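Local coordinates for amine Dehydrogenase (Pseudomonas putida, PDB 1JMX), which forms the beta-propeller subunit of an enzyme that probably oxidises primary amines and passes the electrons on to heme c, at residues G165-Y169 / V180-N186; D196-F200 / S211-T215; M153-D157 / D239-G243. All coordinates share one frame; numbering follows the deposited sequence.

Interaction 1: residues G165-Y169 / V180-N186; sequences GPDIY and VALPLRN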
loop_
_atom_site.group_PDB
_atom_site.type_symbol
_atom_site.label_atom_id
_atom_site.label_comp_id
_atom_site.label_asym_id
_atom_site.label_seq_id
_atom_site.Cartn_x
_atom_site.Cartn_y
_atom_site.Cartn_z
ATOM N N GLY B 165 12.225 -16.711 -16.543
ATOM C CA GLY B 165 12.608 -16.627 -15.143
ATOM C C GLY B 165 13.617 -15.501 -15.058
ATOM O O GLY B 165 13.502 -14.553 -15.826
ATOM N N PRO B 166 14.584 -15.536 -14.125
ATOM C CA PRO B 166 15.578 -14.452 -14.045
ATOM C C PRO B 166 16.183 -14.278 -15.440
ATOM O O PRO B 166 16.489 -13.170 -15.860
ATOM C CB PRO B 166 16.592 -15.003 -13.048
ATOM C CG PRO B 166 15.706 -15.761 -12.090
ATOM C CD PRO B 166 14.762 -16.502 -13.025
ATOM N N ASP B 167 16.323 -15.404 -16.140
ATOM C CA ASP B 167 16.801 -15.468 -17.517
ATOM C C ASP B 167 15.778 -16.351 -18.241
ATOM O O ASP B 167 14.969 -17.024 -17.602
ATOM C CB ASP B 167 18.174 -16.141 -17.608
ATOM C CG ASP B 167 19.303 -15.281 -17.053
ATOM O OD1 ASP B 167 19.309 -14.045 -17.257
ATOM O OD2 ASP B 167 20.213 -15.860 -16.428
ATOM N N ILE B 168 15.760 -16.294 -19.566
ATOM C CA ILE B 168 14.856 -17.146 -20.325
ATOM C C ILE B 168 15.639 -18.445 -20.525
ATOM O O ILE B 168 16.806 -18.416 -20.926
ATOM C CB ILE B 168 14.484 -16.543 -21.702
ATOM C CG1 ILE B 168 13.913 -15.137 -21.525
ATOM C CG2 ILE B 168 13.468 -17.435 -22.425
ATOM C CD1 ILE B 168 12.715 -15.068 -20.638
ATOM N N TYR B 169 15.012 -19.565 -20.182
ATOM C CA TYR B 169 15.629 -20.873 -20.302
ATOM C C TYR B 169 14.983 -21.719 -21.381
ATOM O O TYR B 169 13.841 -21.501 -21.761
ATOM C CB TYR B 169 15.525 -21.631 -18.983
ATOM C CG TYR B 169 15.936 -20.838 -17.782
ATOM C CD1 TYR B 169 14.988 -20.422 -16.853
ATOM C CD2 TYR B 169 17.272 -20.518 -17.557
ATOM C CE1 TYR B 169 15.356 -19.713 -15.731
ATOM C CE2 TYR B 169 17.653 -19.804 -16.433
ATOM C CZ TYR B 169 16.690 -19.408 -15.527
ATOM O OH TYR B 169 17.052 -18.718 -14.400
ATOM N N VAL B 180 20.445 -21.399 -20.545
ATOM C CA VAL B 180 19.932 -20.047 -20.743
ATOM C C VAL B 180 19.767 -19.791 -22.236
ATOM O O VAL B 180 20.730 -19.855 -22.994
ATOM C CB VAL B 180 20.871 -18.971 -20.144
ATOM C CG1 VAL B 180 20.340 -17.573 -20.454
ATOM C CG2 VAL B 180 20.997 -19.163 -18.643
ATOM N N ALA B 181 18.532 -19.560 -22.657
ATOM C CA ALA B 181 18.240 -19.287 -24.054
ATOM C C ALA B 181 18.413 -17.800 -24.363
ATOM O O ALA B 181 18.810 -17.417 -25.472
ATOM C CB ALA B 181 16.821 -19.733 -24.390
ATOM N N LEU B 182 18.153 -16.968 -23.359
ATOM C CA LEU B 182 18.247 -15.533 -23.528
ATOM C C LEU B 182 18.474 -14.903 -22.160
ATOM O O LEU B 182 17.592 -14.919 -21.305
ATOM C CB LEU B 182 16.944 -15.031 -24.172
ATOM C CG LEU B 182 16.759 -13.662 -24.846
ATOM C CD1 LEU B 182 15.476 -13.700 -25.659
ATOM C CD2 LEU B 182 16.698 -12.529 -23.833
ATOM N N PRO B 183 19.686 -14.381 -21.919
ATOM C CA PRO B 183 20.017 -13.747 -20.640
ATOM C C PRO B 183 19.336 -12.399 -20.436
ATOM O O PRO B 183 19.338 -11.549 -21.324
ATOM C CB PRO B 183 21.538 -13.605 -20.715
ATOM C CG PRO B 183 21.784 -13.407 -22.164
ATOM C CD PRO B 183 20.871 -14.435 -22.795
ATOM N N LEU B 184 18.657 -12.266 -19.303
ATOM C CA LEU B 184 17.980 -11.028 -18.936
ATOM C C LEU B 184 18.724 -10.474 -17.732
ATOM O O LEU B 184 19.526 -9.547 -17.866
ATOM C CB LEU B 184 16.509 -11.280 -18.588
ATOM C CG LEU B 184 15.583 -11.689 -19.733
ATOM C CD1 LEU B 184 14.219 -12.021 -19.185
ATOM C CD2 LEU B 184 15.493 -10.560 -20.754
ATOM N N ARG B 185 18.537 -11.105 -16.578
ATOM C CA ARG B 185 19.218 -10.654 -15.380
ATOM C C ARG B 185 20.730 -10.741 -15.551
ATOM O O ARG B 185 21.467 -9.855 -15.115
ATOM C CB ARG B 185 18.797 -11.454 -14.150
ATOM C CG ARG B 185 19.282 -10.779 -12.871
ATOM C CD ARG B 185 18.912 -11.524 -11.626
ATOM N NE ARG B 185 17.474 -11.604 -11.423
ATOM C CZ ARG B 185 16.922 -12.191 -10.368
ATOM N NH1 ARG B 185 17.693 -12.730 -9.438
ATOM N NH2 ARG B 185 15.606 -12.278 -10.257
ATOM N N ASN B 186 21.194 -11.810 -16.188
ATOM C CA ASN B 186 22.624 -11.976 -16.410
ATOM C C ASN B 186 23.071 -11.516 -17.795
ATOM O O ASN B 186 24.070 -11.993 -18.333
ATOM C CB ASN B 186 23.043 -13.411 -16.117
ATOM C CG ASN B 186 22.790 -13.790 -14.680
ATOM O OD1 ASN B 186 23.550 -13.416 -13.783
ATOM N ND2 ASN B 186 21.679 -14.476 -14.436
#
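Asp167 reaches from the turn before strand 168-171 to the loop that follows Leu182. Its CB lies 3.9 Å from Val180 CG1. CG stands anti to the carbonyl carbon, beside the backbone N (chi1 -71°), and this turns the carboxylate toward residues 184-186. OD1 accepts two backbone hydrogen bonds. Leu184 N meets OD1 on its anti side at 2.8 Å, somewhat out of the carboxylate plane. Asn186 N uses the syn lone pair of OD1, and that bond is almost straight (177°). OD2 accepts from Asn186 ND2 at 2.8 Å, again on the syn side. The carboxylate and the Asn186 amide are turned 62° against each other. Three bonds thus hold the carboxylate in place and tie down an irregular piece of chain.

Pro166 adds a bond from Arg185 N to its carbonyl O. Its ring also lies against one face of the Arg185 guanidinium, with Pro166 CB 3.9 Å from Arg185 CZ. The polar end of Arg185 goes elsewhere, to Gln149 and to Asp143 of a neighbouring subunit.

Further along, a classic beta bulge sets two residues, Ala181 and Leu182, opposite Ile168. Ile168 O accepts from Ala181 N at 2.7 Å and from Leu182 N at 3.1 Å; the two donors approach on one side of the carbonyl plane. Ile168 N donates back to Leu182 O. Ile168 CD1 meets Leu184 CD1 at 3.7 Å. Val180 CG2 sits at the edge of the Tyr169 ring.

The contact holds together the open end of the hairpin of strands 168-171 and 178-182, where 178-182 is the outermost strand of a four-stranded antiparallel sheet. Leu182 and Leu184 pack on Leu236 of strand 230-239, and Leu182 also meets Thr245 and Thr247 of strand 245-250.

Interaction 2: residues D196-F200 / S211-T215; sequences DVLYF and SMLYT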
loop_
_atom_site.group_PDB
_atom_site.type_symbol
_atom_site.label_atom_id
_atom_site.label_comp_id
_atom_site.label_asym_id
_atom_site.label_seq_id
_atom_site.Cartn_x
_atom_site.Cartn_y
_atom_site.Cartn_z
ATOM N N ASP B 196 14.036 -5.015 -17.091
ATOM C CA ASP B 196 12.971 -5.267 -16.131
ATOM C C ASP B 196 11.818 -5.862 -16.931
ATOM O O ASP B 196 11.423 -5.328 -17.970
ATOM C CB ASP B 196 12.541 -3.979 -15.414
ATOM C CG ASP B 196 11.524 -4.238 -14.311
ATOM O OD1 ASP B 196 11.878 -4.894 -13.319
ATOM O OD2 ASP B 196 10.367 -3.800 -14.437
ATOM N N VAL B 197 11.335 -7.018 -16.494
ATOM C CA VAL B 197 10.247 -7.676 -17.197
ATOM C C VAL B 197 9.117 -8.053 -16.248
ATOM O O VAL B 197 9.325 -8.716 -15.230
ATOM C CB VAL B 197 10.711 -8.959 -17.941
ATOM C CG1 VAL B 197 9.658 -9.392 -18.939
ATOM C CG2 VAL B 197 12.040 -8.744 -18.627
ATOM N N LEU B 198 7.923 -7.603 -16.604
ATOM C CA LEU B 198 6.703 -7.865 -15.857
ATOM C C LEU B 198 5.702 -8.241 -16.956
ATOM O O LEU B 198 5.239 -7.386 -17.710
ATOM C CB LEU B 198 6.275 -6.593 -15.103
ATOM C CG LEU B 198 5.045 -6.610 -14.183
ATOM C CD1 LEU B 198 3.747 -6.452 -14.986
ATOM C CD2 LEU B 198 5.045 -7.896 -13.350
ATOM N N TYR B 199 5.403 -9.529 -17.068
ATOM C CA TYR B 199 4.497 -9.999 -18.106
ATOM C C TYR B 199 3.699 -11.221 -17.671
ATOM O O TYR B 199 4.269 -12.253 -17.326
ATOM C CB TYR B 199 5.300 -10.324 -19.366
ATOM C CG TYR B 199 4.711 -9.762 -20.632
ATOM C CD1 TYR B 199 4.870 -8.414 -20.958
ATOM C CD2 TYR B 199 3.993 -10.574 -21.508
ATOM C CE1 TYR B 199 4.330 -7.893 -22.116
ATOM C CE2 TYR B 199 3.449 -10.056 -22.677
ATOM C CZ TYR B 199 3.623 -8.717 -22.971
ATOM O OH TYR B 199 3.093 -8.204 -24.124
ATOM N N PHE B 200 2.378 -11.088 -17.683
ATOM C CA PHE B 200 1.480 -12.171 -17.293
ATOM C C PHE B 200 0.537 -12.525 -18.430
ATOM O O PHE B 200 -0.509 -13.129 -18.211
ATOM C CB PHE B 200 0.647 -11.746 -16.087
ATOM C CG PHE B 200 1.465 -11.321 -14.909
ATOM C CD1 PHE B 200 2.584 -12.060 -14.522
ATOM C CD2 PHE B 200 1.139 -10.168 -14.204
ATOM C CE1 PHE B 200 3.368 -11.653 -13.453
ATOM C CE2 PHE B 200 1.914 -9.753 -13.135
ATOM C CZ PHE B 200 3.029 -10.491 -12.758
ATOM N N SER B 211 6.582 -13.587 -27.015
ATOM C CA SER B 211 7.071 -12.225 -26.913
ATOM C C SER B 211 6.685 -11.546 -25.614
ATOM O O SER B 211 5.642 -11.840 -25.027
ATOM C CB SER B 211 6.563 -11.401 -28.094
ATOM O OG SER B 211 5.158 -11.243 -28.036
ATOM N N MET B 212 7.551 -10.643 -25.167
ATOM C CA MET B 212 7.334 -9.881 -23.949
ATOM C C MET B 212 8.004 -8.531 -24.104
ATOM O O MET B 212 8.978 -8.410 -24.842
ATOM C CB MET B 212 7.956 -10.587 -22.741
ATOM C CG MET B 212 7.389 -11.953 -22.431
ATOM S SD MET B 212 7.920 -12.545 -20.832
ATOM C CE MET B 212 9.647 -12.838 -21.130
ATOM N N LEU B 213 7.449 -7.505 -23.461
ATOM C CA LEU B 213 8.059 -6.180 -23.484
ATOM C C LEU B 213 8.957 -6.107 -22.251
ATOM O O LEU B 213 8.793 -6.873 -21.291
ATOM C CB LEU B 213 7.014 -5.065 -23.383
ATOM C CG LEU B 213 5.946 -4.823 -24.448
ATOM C CD1 LEU B 213 5.173 -3.585 -24.051
ATOM C CD2 LEU B 213 6.563 -4.647 -25.818
ATOM N N TYR B 214 9.926 -5.208 -22.298
ATOM C CA TYR B 214 10.827 -4.991 -21.184
ATOM C C TYR B 214 11.288 -3.545 -21.229
ATOM O O TYR B 214 11.060 -2.855 -22.221
ATOM C CB TYR B 214 12.028 -5.954 -21.235
ATOM C CG TYR B 214 12.974 -5.778 -22.406
ATOM C CD1 TYR B 214 14.028 -4.864 -22.348
ATOM C CD2 TYR B 214 12.841 -6.559 -23.560
ATOM C CE1 TYR B 214 14.928 -4.733 -23.407
ATOM C CE2 TYR B 214 13.738 -6.432 -24.631
ATOM C CZ TYR B 214 14.775 -5.518 -24.540
ATOM O OH TYR B 214 15.652 -5.391 -25.578
ATOM N N THR B 215 11.842 -3.062 -20.123
ATOM C CA THR B 215 12.372 -1.708 -20.069
ATOM C C THR B 215 13.824 -1.871 -19.675
ATOM O O THR B 215 14.193 -2.868 -19.052
ATOM C CB THR B 215 11.656 -0.801 -19.028
ATOM O OG1 THR B 215 11.822 -1.338 -17.711
ATOM C CG2 THR B 215 10.175 -0.663 -19.343
HETATM O O HOH W 1 8.924 -3.072 -17.682
HETATM O O HOH W 2 7.866 -5.725 -18.847
HETATM O O HOH W 3 5.075 -8.818 -26.386
#
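Tyr199 lays its ring against Met212 of strand 209-218, in one blade of the beta-propeller. Residues 196-200 run roughly antiparallel to this strand, beside the three-stranded sheet it borders, but pair with it through one beta bridge alone.

That bridge is the backbone part. Asp196 N donates to Thr215 O at 2.9 Å, and Thr215 N returns a longer bond to Asp196 O. The chains stay close at Val197 and Tyr214 and are wider apart at Tyr199 and Met212.

The aromatic part belongs to Tyr199. Met212 CA stands 3.9 Å above the centroid of the Tyr199 ring, almost on its normal (5° off), a CH-pi contact. The Met212 sulfur adds an oblique Met-aromatic contact. With CG anti to the carbonyl carbon (chi1 -62°), the Met212 chain runs back past the ring, and its SD comes 3.7 Å from Tyr199 CB. A serine in place of Tyr199 would probably leave the Met212 backbone and side chain without the flat surface they pack on, and His203 without its hydroxyl partner.

The apolar part centres on Val197. It splits its two methyls: CG1 lies 4.1 Å from Met212 SD, and CG2 lies 3.8 Å from Tyr214 CB.

The polar ends have partners beyond the two segments. Tyr199 OH is bonded to His203 and to Gly260 N, and Tyr214 OH to Glu249. The Asp196 carboxylate makes a salt bridge with Arg140 of a neighbouring subunit.

Water fills in where the chains separate. One molecule accepts from Leu198 N and lies 2.9 Å from Leu213 O, one of several acceptors in its reach. Another links the two side-chain hydroxyls, 3.1 Å from Tyr199 OH and 2.9 Å from Ser211 OG.

Interaction 3: residues M153-D157 / D239-G243; sequences MRAAD and DLKTG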
loop_
_atom_site.group_PDB
_atom_site.type_symbol
_atom_site.label_atom_id
_atom_site.label_comp_id
_atom_site.label_asym_id
_atom_site.label_seq_id
_atom_site.Cartn_x
_atom_site.Cartn_y
_atom_site.Cartn_z
ATOM N N MET B 153 5.689 -19.497 -19.661
ATOM C CA MET B 153 6.328 -20.615 -20.346
ATOM C C MET B 153 5.572 -20.908 -21.637
ATOM O O MET B 153 4.353 -20.778 -21.686
ATOM C CB MET B 153 6.284 -21.882 -19.481
ATOM C CG MET B 153 6.986 -21.789 -18.134
ATOM S SD MET B 153 7.080 -23.388 -17.299
ATOM C CE MET B 153 5.407 -23.943 -17.425
ATOM N N ARG B 154 6.299 -21.294 -22.683
ATOM C CA ARG B 154 5.685 -21.643 -23.964
ATOM C C ARG B 154 6.449 -22.818 -24.559
ATOM O O ARG B 154 7.672 -22.825 -24.569
ATOM C CB ARG B 154 5.719 -20.467 -24.953
ATOM C CG ARG B 154 4.920 -19.218 -24.556
ATOM C CD ARG B 154 3.426 -19.440 -24.532
ATOM N NE ARG B 154 2.932 -20.033 -25.767
ATOM C CZ ARG B 154 2.671 -19.363 -26.887
ATOM N NH1 ARG B 154 2.862 -18.049 -26.950
ATOM N NH2 ARG B 154 2.182 -20.014 -27.943
ATOM N N ALA B 155 5.725 -23.825 -25.026
ATOM C CA ALA B 155 6.352 -24.993 -25.622
ATOM C C ALA B 155 6.585 -24.748 -27.105
ATOM O O ALA B 155 5.656 -24.428 -27.847
ATOM C CB ALA B 155 5.479 -26.227 -25.422
ATOM N N ALA B 156 7.843 -24.833 -27.516
ATOM C CA ALA B 156 8.205 -24.657 -28.909
ATOM C C ALA B 156 7.755 -25.894 -29.694
ATOM O O ALA B 156 7.397 -26.913 -29.106
ATOM C CB ALA B 156 9.703 -24.454 -29.034
ATOM N N ASP B 157 7.759 -25.775 -31.019
ATOM C CA ASP B 157 7.367 -26.842 -31.941
ATOM C C ASP B 157 8.131 -28.152 -31.777
ATOM O O ASP B 157 7.578 -29.235 -31.993
ATOM C CB ASP B 157 7.546 -26.376 -33.389
ATOM C CG ASP B 157 6.431 -25.480 -33.866
ATOM O OD1 ASP B 157 5.401 -25.352 -33.166
ATOM O OD2 ASP B 157 6.590 -24.909 -34.970
ATOM N N ASP B 239 11.110 -17.290 -31.352
ATOM C CA ASP B 239 10.387 -17.893 -32.468
ATOM C C ASP B 239 10.114 -19.341 -32.065
ATOM O O ASP B 239 11.046 -20.122 -31.859
ATOM C CB ASP B 239 11.246 -17.842 -33.736
ATOM C CG ASP B 239 10.439 -18.060 -35.001
ATOM O OD1 ASP B 239 9.770 -19.105 -35.119
ATOM O OD2 ASP B 239 10.470 -17.171 -35.879
ATOM N N LEU B 240 8.840 -19.692 -31.924
ATOM C CA LEU B 240 8.486 -21.039 -31.501
ATOM C C LEU B 240 8.680 -22.135 -32.545
ATOM O O LEU B 240 8.555 -23.315 -32.236
ATOM C CB LEU B 240 7.070 -21.065 -30.933
ATOM C CG LEU B 240 6.858 -20.205 -29.684
ATOM C CD1 LEU B 240 5.446 -20.402 -29.182
ATOM C CD2 LEU B 240 7.858 -20.566 -28.595
ATOM N N LYS B 241 8.999 -21.744 -33.775
ATOM C CA LYS B 241 9.235 -22.703 -34.850
ATOM C C LYS B 241 10.715 -23.082 -34.917
ATOM O O LYS B 241 11.081 -24.259 -34.865
ATOM C CB LYS B 241 8.800 -22.111 -36.202
ATOM C CG LYS B 241 7.296 -21.894 -36.327
ATOM C CD LYS B 241 6.901 -21.033 -37.534
ATOM C CE LYS B 241 7.234 -19.538 -37.320
ATOM N NZ LYS B 241 6.607 -18.926 -36.087
ATOM N N THR B 242 11.563 -22.063 -34.939
ATOM C CA THR B 242 13.004 -22.241 -35.066
ATOM C C THR B 242 13.837 -22.051 -33.803
ATOM O O THR B 242 15.043 -22.320 -33.810
ATOM C CB THR B 242 13.543 -21.265 -36.129
ATOM O OG1 THR B 242 13.138 -19.932 -35.786
ATOM C CG2 THR B 242 12.990 -21.607 -37.505
ATOM N N GLY B 243 13.217 -21.549 -32.738
ATOM C CA GLY B 243 13.953 -21.315 -31.506
ATOM C C GLY B 243 14.813 -20.061 -31.552
ATOM O O GLY B 243 15.554 -19.779 -30.611
#
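Leu240 makes most of this contact, touching Arg154, Ala156 and Asp157 from the turn between strands 230-239 and 245-250. The turn opens with an Asx turn at Asp239, and the contact sets it, as part of one propeller sheet, against the sheet that starts with strand 153-155.

Asp239 comes first. Its OD1 uses the anti lone pair to accept from Lys241 N at 3.1 Å; its OD2 makes a salt bridge with Lys244.

Leu240 comes next. With its first torsion at -62°, the Leu240 chain swings CG to the N side, and this carries CD1 over one face of the Arg154 guanidinium, 3.5 Å from Arg154 NH2 and offset toward the rim. CD2 lies against Ala156, 4.3 Å from Ala156 CB. The carbonyl O of Leu240 accepts from Asp157 N at 2.9 Å, in a nearly straight bond (177°). Phe210 of strand 209-218 touches both Arg154 and Leu240.

Lys241 runs beside Asp157, the two side chains pointing the same way. Here the carboxylate meets the aliphatic part of the lysine, with Asp157 OD2 3.4 Å from Lys241 CG. The amine bends away to the carbonyl O of Arg207 and makes a salt bridge to Asp239 OD1, with a weak hydrogen bond.

Thr242 N gives Asp239 OD1 one more weak bond. Gly243 N closes the turn on Asp239 O at 2.7 Å.

Overall arrangement
Interactions 1 and 2 follow each other along the chain, and their centres lie about 12 Å apart. They touch through side chains: Ile168 CD1 is 3.8 Å from Met212 CE, and Leu184 CD1 is 4.0 Å from Val197 CG2. Interaction 3 brackets both in sequence. Its centre is about 15 Å from that of interaction 1 and about 17 Å from that of interaction 2; its nearest atoms are about 6 Å from each. Interactions 1 and 3 share the sheet that runs from strand 153-155 to strand 178-182. The same neighbouring subunit reaches interactions 1 and 2, through Arg185 and Asp196. The heme c pocket, Leu116 to Tyr120, belongs to the preceding sheet and includes no residue of these contacts.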